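Long-range contact in beta-hexosaminidase (Neisseria gonorrhoeae, PDB 6JTJ), which probably cleaves terminal beta-1,4-linked N-acetylglucosamine from peptidoglycan fragments during cell-wall recycling, as a family 3 glycoside hydrolase of the NagZ type: residues 153-165 / 195-207. Sequence-based numbering, arbitrary orientation.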
loop_
_atom_site.group_PDB
_atom_site.type_symbol
_atom_site.label_atom_id
_atom_site.label_comp_id
_atom_site.label_asym_id
_atom_site.label_seq_id
_atom_site.Cartn_x
_atom_site.Cartn_y
_atom_site.Cartn_z
ATOM N N GLU C 153 18.524 -12.472 14.502
ATOM C CA GLU C 153 19.436 -11.615 13.777
ATOM C C GLU C 153 19.255 -10.173 14.203
ATOM O O GLU C 153 20.227 -9.406 14.241
ATOM C CB GLU C 153 19.251 -11.783 12.262
ATOM C CG GLU C 153 19.663 -13.159 11.774
ATOM C CD GLU C 153 19.559 -13.349 10.266
ATOM O OE1 GLU C 153 19.103 -12.449 9.546
ATOM O OE2 GLU C 153 19.923 -14.432 9.785
ATOM N N LEU C 154 18.013 -9.781 14.497
ATOM C CA LEU C 154 17.765 -8.415 14.937
ATOM C C LEU C 154 18.237 -8.221 16.367
ATOM O O LEU C 154 18.792 -7.175 16.698
ATOM C CB LEU C 154 16.283 -8.057 14.830
ATOM C CG LEU C 154 15.716 -7.839 13.436
ATOM C CD1 LEU C 154 14.201 -7.777 13.534
ATOM C CD2 LEU C 154 16.268 -6.569 12.814
ATOM N N SER C 155 18.028 -9.233 17.199
ATOM C CA SER C 155 18.452 -9.170 18.591
ATOM C C SER C 155 19.967 -8.960 18.715
ATOM O O SER C 155 20.426 -8.229 19.579
ATOM C CB SER C 155 18.036 -10.438 19.330
ATOM O OG SER C 155 16.634 -10.569 19.374
ATOM N N ALA C 156 20.722 -9.566 17.799
ATOM C CA ALA C 156 22.176 -9.387 17.746
ATOM C C ALA C 156 22.588 -7.956 17.513
ATOM O O ALA C 156 23.733 -7.606 17.804
ATOM C CB ALA C 156 22.772 -10.255 16.661
ATOM N N CYS C 157 21.692 -7.152 16.944
ATOM C CA CYS C 157 22.034 -5.800 16.615
ATOM C C CYS C 157 21.494 -4.818 17.621
ATOM O O CYS C 157 21.633 -3.624 17.433
ATOM C CB CYS C 157 21.529 -5.473 15.225
ATOM S SG CYS C 157 22.277 -6.509 13.936
ATOM N N GLY C 158 20.882 -5.307 18.695
ATOM C CA GLY C 158 20.375 -4.440 19.763
ATOM C C GLY C 158 18.939 -3.975 19.590
ATOM O O GLY C 158 18.522 -3.025 20.246
ATOM N N ILE C 159 18.191 -4.642 18.715
ATOM C CA ILE C 159 16.796 -4.311 18.449
ATOM C C ILE C 159 15.952 -5.055 19.471
ATOM O O ILE C 159 16.258 -6.186 19.808
ATOM C CB ILE C 159 16.367 -4.773 17.044
ATOM C CG1 ILE C 159 17.304 -4.211 15.950
ATOM C CG2 ILE C 159 14.921 -4.418 16.778
ATOM C CD1 ILE C 159 17.289 -2.719 15.783
ATOM N N ASP C 160 14.886 -4.441 19.962
ATOM C CA ASP C 160 14.030 -5.129 20.943
ATOM C C ASP C 160 12.923 -5.970 20.315
ATOM O O ASP C 160 12.633 -7.067 20.781
ATOM C CB ASP C 160 13.413 -4.124 21.902
ATOM C CG ASP C 160 14.438 -3.509 22.818
ATOM O OD1 ASP C 160 14.959 -4.236 23.689
ATOM O OD2 ASP C 160 14.708 -2.304 22.678
ATOM N N LEU C 161 12.310 -5.434 19.263
ATOM C CA LEU C 161 11.038 -5.930 18.762
ATOM C C LEU C 161 10.919 -5.667 17.262
ATOM O O LEU C 161 11.293 -4.587 16.786
ATOM C CB LEU C 161 9.944 -5.164 19.488
ATOM C CG LEU C 161 8.488 -5.286 19.062
ATOM C CD1 LEU C 161 7.887 -6.560 19.612
ATOM C CD2 LEU C 161 7.713 -4.111 19.584
ATOM N N SER C 162 10.392 -6.644 16.534
ATOM C CA SER C 162 9.877 -6.414 15.179
ATOM C C SER C 162 8.356 -6.288 15.208
ATOM O O SER C 162 7.680 -7.008 15.943
ATOM C CB SER C 162 10.256 -7.557 14.251
ATOM O OG SER C 162 9.685 -7.366 12.965
ATOM N N PHE C 163 7.825 -5.347 14.432
ATOM C CA PHE C 163 6.384 -5.160 14.335
ATOM C C PHE C 163 5.790 -6.234 13.413
ATOM O O PHE C 163 5.533 -5.998 12.251
ATOM C CB PHE C 163 6.032 -3.729 13.856
ATOM C CG PHE C 163 6.354 -2.635 14.862
ATOM C CD1 PHE C 163 5.979 -2.764 16.190
ATOM C CD2 PHE C 163 7.017 -1.471 14.490
ATOM C CE1 PHE C 163 6.249 -1.757 17.114
ATOM C CE2 PHE C 163 7.280 -0.459 15.418
ATOM C CZ PHE C 163 6.890 -0.602 16.727
ATOM N N THR C 164 5.579 -7.414 13.983
ATOM C CA THR C 164 5.094 -8.568 13.271
ATOM C C THR C 164 4.504 -9.495 14.333
ATOM O O THR C 164 4.951 -9.482 15.495
ATOM C CB THR C 164 6.242 -9.198 12.460
ATOM O OG1 THR C 164 5.733 -10.091 11.463
ATOM C CG2 THR C 164 7.236 -9.932 13.366
ATOM N N PRO C 165 3.499 -10.307 13.969
ATOM C CA PRO C 165 2.968 -10.575 12.649
ATOM C C PRO C 165 1.713 -9.829 12.228
ATOM O O PRO C 165 0.894 -9.421 13.063
ATOM C CB PRO C 165 2.599 -12.031 12.747
ATOM C CG PRO C 165 2.074 -12.165 14.143
ATOM C CD PRO C 165 2.961 -11.262 14.961
ATOM N N ALA C 195 2.710 -19.932 15.967
ATOM C CA ALA C 195 3.989 -20.607 15.718
ATOM C C ALA C 195 5.098 -19.619 15.449
ATOM O O ALA C 195 6.253 -19.791 15.906
ATOM C CB ALA C 195 3.851 -21.568 14.541
ATOM N N LEU C 196 4.798 -18.583 14.668
ATOM C CA LEU C 196 5.808 -17.548 14.438
ATOM C C LEU C 196 6.179 -16.914 15.772
ATOM O O LEU C 196 7.355 -16.652 16.038
ATOM C CB LEU C 196 5.278 -16.471 13.482
ATOM C CG LEU C 196 6.331 -15.422 13.085
ATOM C CD1 LEU C 196 7.083 -15.831 11.829
ATOM C CD2 LEU C 196 5.675 -14.075 12.858
ATOM N N GLN C 197 5.166 -16.638 16.587
ATOM C CA GLN C 197 5.362 -15.972 17.886
ATOM C C GLN C 197 6.330 -16.755 18.793
ATOM O O GLN C 197 7.219 -16.170 19.411
ATOM C CB GLN C 197 4.003 -15.759 18.570
ATOM C CG GLN C 197 4.082 -15.199 19.988
ATOM C CD GLN C 197 2.738 -14.746 20.506
ATOM O OE1 GLN C 197 2.439 -13.547 20.519
ATOM N NE2 GLN C 197 1.886 -15.701 20.883
ATOM N N LYS C 198 6.184 -18.074 18.829
ATOM C CA LYS C 198 7.119 -18.942 19.584
ATOM C C LYS C 198 8.531 -18.873 19.041
ATOM O O LYS C 198 9.500 -18.808 19.799
ATOM C CB LYS C 198 6.646 -20.394 19.545
ATOM C CG LYS C 198 5.444 -20.656 20.421
ATOM C CD LYS C 198 5.079 -22.136 20.473
ATOM C CE LYS C 198 3.650 -22.298 20.923
ATOM N NZ LYS C 198 3.026 -23.491 20.300
ATOM N N GLY C 199 8.658 -18.812 17.714
ATOM C CA GLY C 199 9.955 -18.593 17.086
ATOM C C GLY C 199 10.584 -17.277 17.480
ATOM O O GLY C 199 11.786 -17.208 17.794
ATOM N N LEU C 200 9.784 -16.204 17.433
ATOM C CA LEU C 200 10.267 -14.882 17.821
ATOM C C LEU C 200 10.815 -14.919 19.242
ATOM O O LEU C 200 11.849 -14.317 19.522
ATOM C CB LEU C 200 9.132 -13.833 17.726
ATOM C CG LEU C 200 8.571 -13.494 16.325
ATOM C CD1 LEU C 200 7.347 -12.608 16.457
ATOM C CD2 LEU C 200 9.627 -12.828 15.455
ATOM N N ALA C 201 10.071 -15.547 20.146
ATOM C CA ALA C 201 10.457 -15.594 21.569
ATOM C C ALA C 201 11.785 -16.332 21.756
ATOM O O ALA C 201 12.606 -15.942 22.572
ATOM C CB ALA C 201 9.354 -16.240 22.388
ATOM N N LYS C 202 12.028 -17.364 20.956
ATOM C CA LYS C 202 13.354 -18.000 20.956
ATOM C C LYS C 202 14.442 -17.020 20.598
ATOM O O LYS C 202 15.544 -17.091 21.144
ATOM C CB LYS C 202 13.397 -19.167 19.993
ATOM C CG LYS C 202 13.046 -20.459 20.667
ATOM C CD LYS C 202 12.964 -21.600 19.682
ATOM C CE LYS C 202 12.214 -22.774 20.263
ATOM N NZ LYS C 202 12.393 -22.977 21.724
ATOM N N GLY C 203 14.135 -16.098 19.694
ATOM C CA GLY C 203 15.081 -15.069 19.304
ATOM C C GLY C 203 15.106 -13.858 20.210
ATOM O O GLY C 203 15.752 -12.862 19.888
ATOM N N GLY C 204 14.397 -13.924 21.329
ATOM C CA GLY C 204 14.416 -12.871 22.333
ATOM C C GLY C 204 13.260 -11.881 22.286
ATOM O O GLY C 204 13.232 -10.945 23.087
ATOM N N MET C 205 12.310 -12.065 21.367
ATOM C CA MET C 205 11.329 -11.010 21.067
ATOM C C MET C 205 9.886 -11.402 21.338
ATOM O O MET C 205 9.492 -12.535 21.139
ATOM C CB MET C 205 11.447 -10.595 19.599
ATOM C CG MET C 205 12.798 -10.007 19.212
ATOM S SD MET C 205 12.771 -9.244 17.574
ATOM C CE MET C 205 14.302 -8.291 17.658
ATOM N N LYS C 206 9.094 -10.402 21.714
ATOM C CA LYS C 206 7.645 -10.494 21.729
ATOM C C LYS C 206 7.056 -10.193 20.342
ATOM O O LYS C 206 7.794 -9.926 19.399
ATOM C CB LYS C 206 7.081 -9.502 22.744
ATOM C CG LYS C 206 7.619 -9.692 24.161
ATOM C CD LYS C 206 7.335 -11.086 24.677
ATOM C CE LYS C 206 7.554 -11.158 26.174
ATOM N NZ LYS C 206 8.920 -10.679 26.547
ATOM N N SER C 207 5.724 -10.242 20.234
ATOM C CA SER C 207 5.026 -10.021 18.966
ATOM C C SER C 207 4.120 -8.782 18.998
ATOM O O SER C 207 3.733 -8.290 20.064
ATOM C CB SER C 207 4.167 -11.215 18.649
ATOM O OG SER C 207 3.100 -11.292 19.592
HETATM O O HOH W 1 10.404 -7.954 22.163
HETATM O O HOH W 2 8.931 -9.232 17.028
#
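M205, just after helix 186-202, reaches across to L154, I159 and D160, and its side chain can be followed atom by atom. CB lies 3.9 Å from D160 O, and CG closes to 3.3 Å. With CG beside the backbone N (chi1 -62°) and the chain extended beyond it, SD passes 3.7 Å from S162 N and carries CE between L154 and I159. There CE presses on L154 CB at 3.5 Å, tight for two carbons, the two side chains crossing at about a right angle; I159 contributes its carbonyl O and, a little farther off, CG2. Here the connections from helix 136-155 to strand 161-162 and from helix 186-202 to strand 208-212 run side by side in the barrel of a family 3 glycoside hydrolase, each with a Schellman motif, G158 and G204 at positive phi; the T164 side chain is about 8 Å from a bound N-acetylglucosamine. Two waters bridge the backbones of 160-162 and 206, one donating to D160 O and accepting from K206 N, another donating to both S162 O and K206 O. Further along, P165, after a cis peptide, sets CB 3.7 Å from L196 CD2 and CD against S207 CB. A bond from S207 OG to Q197 OE1 (2.5 Å), in the carbonyl plane on a lone pair, ties S207 back to helix 186-202.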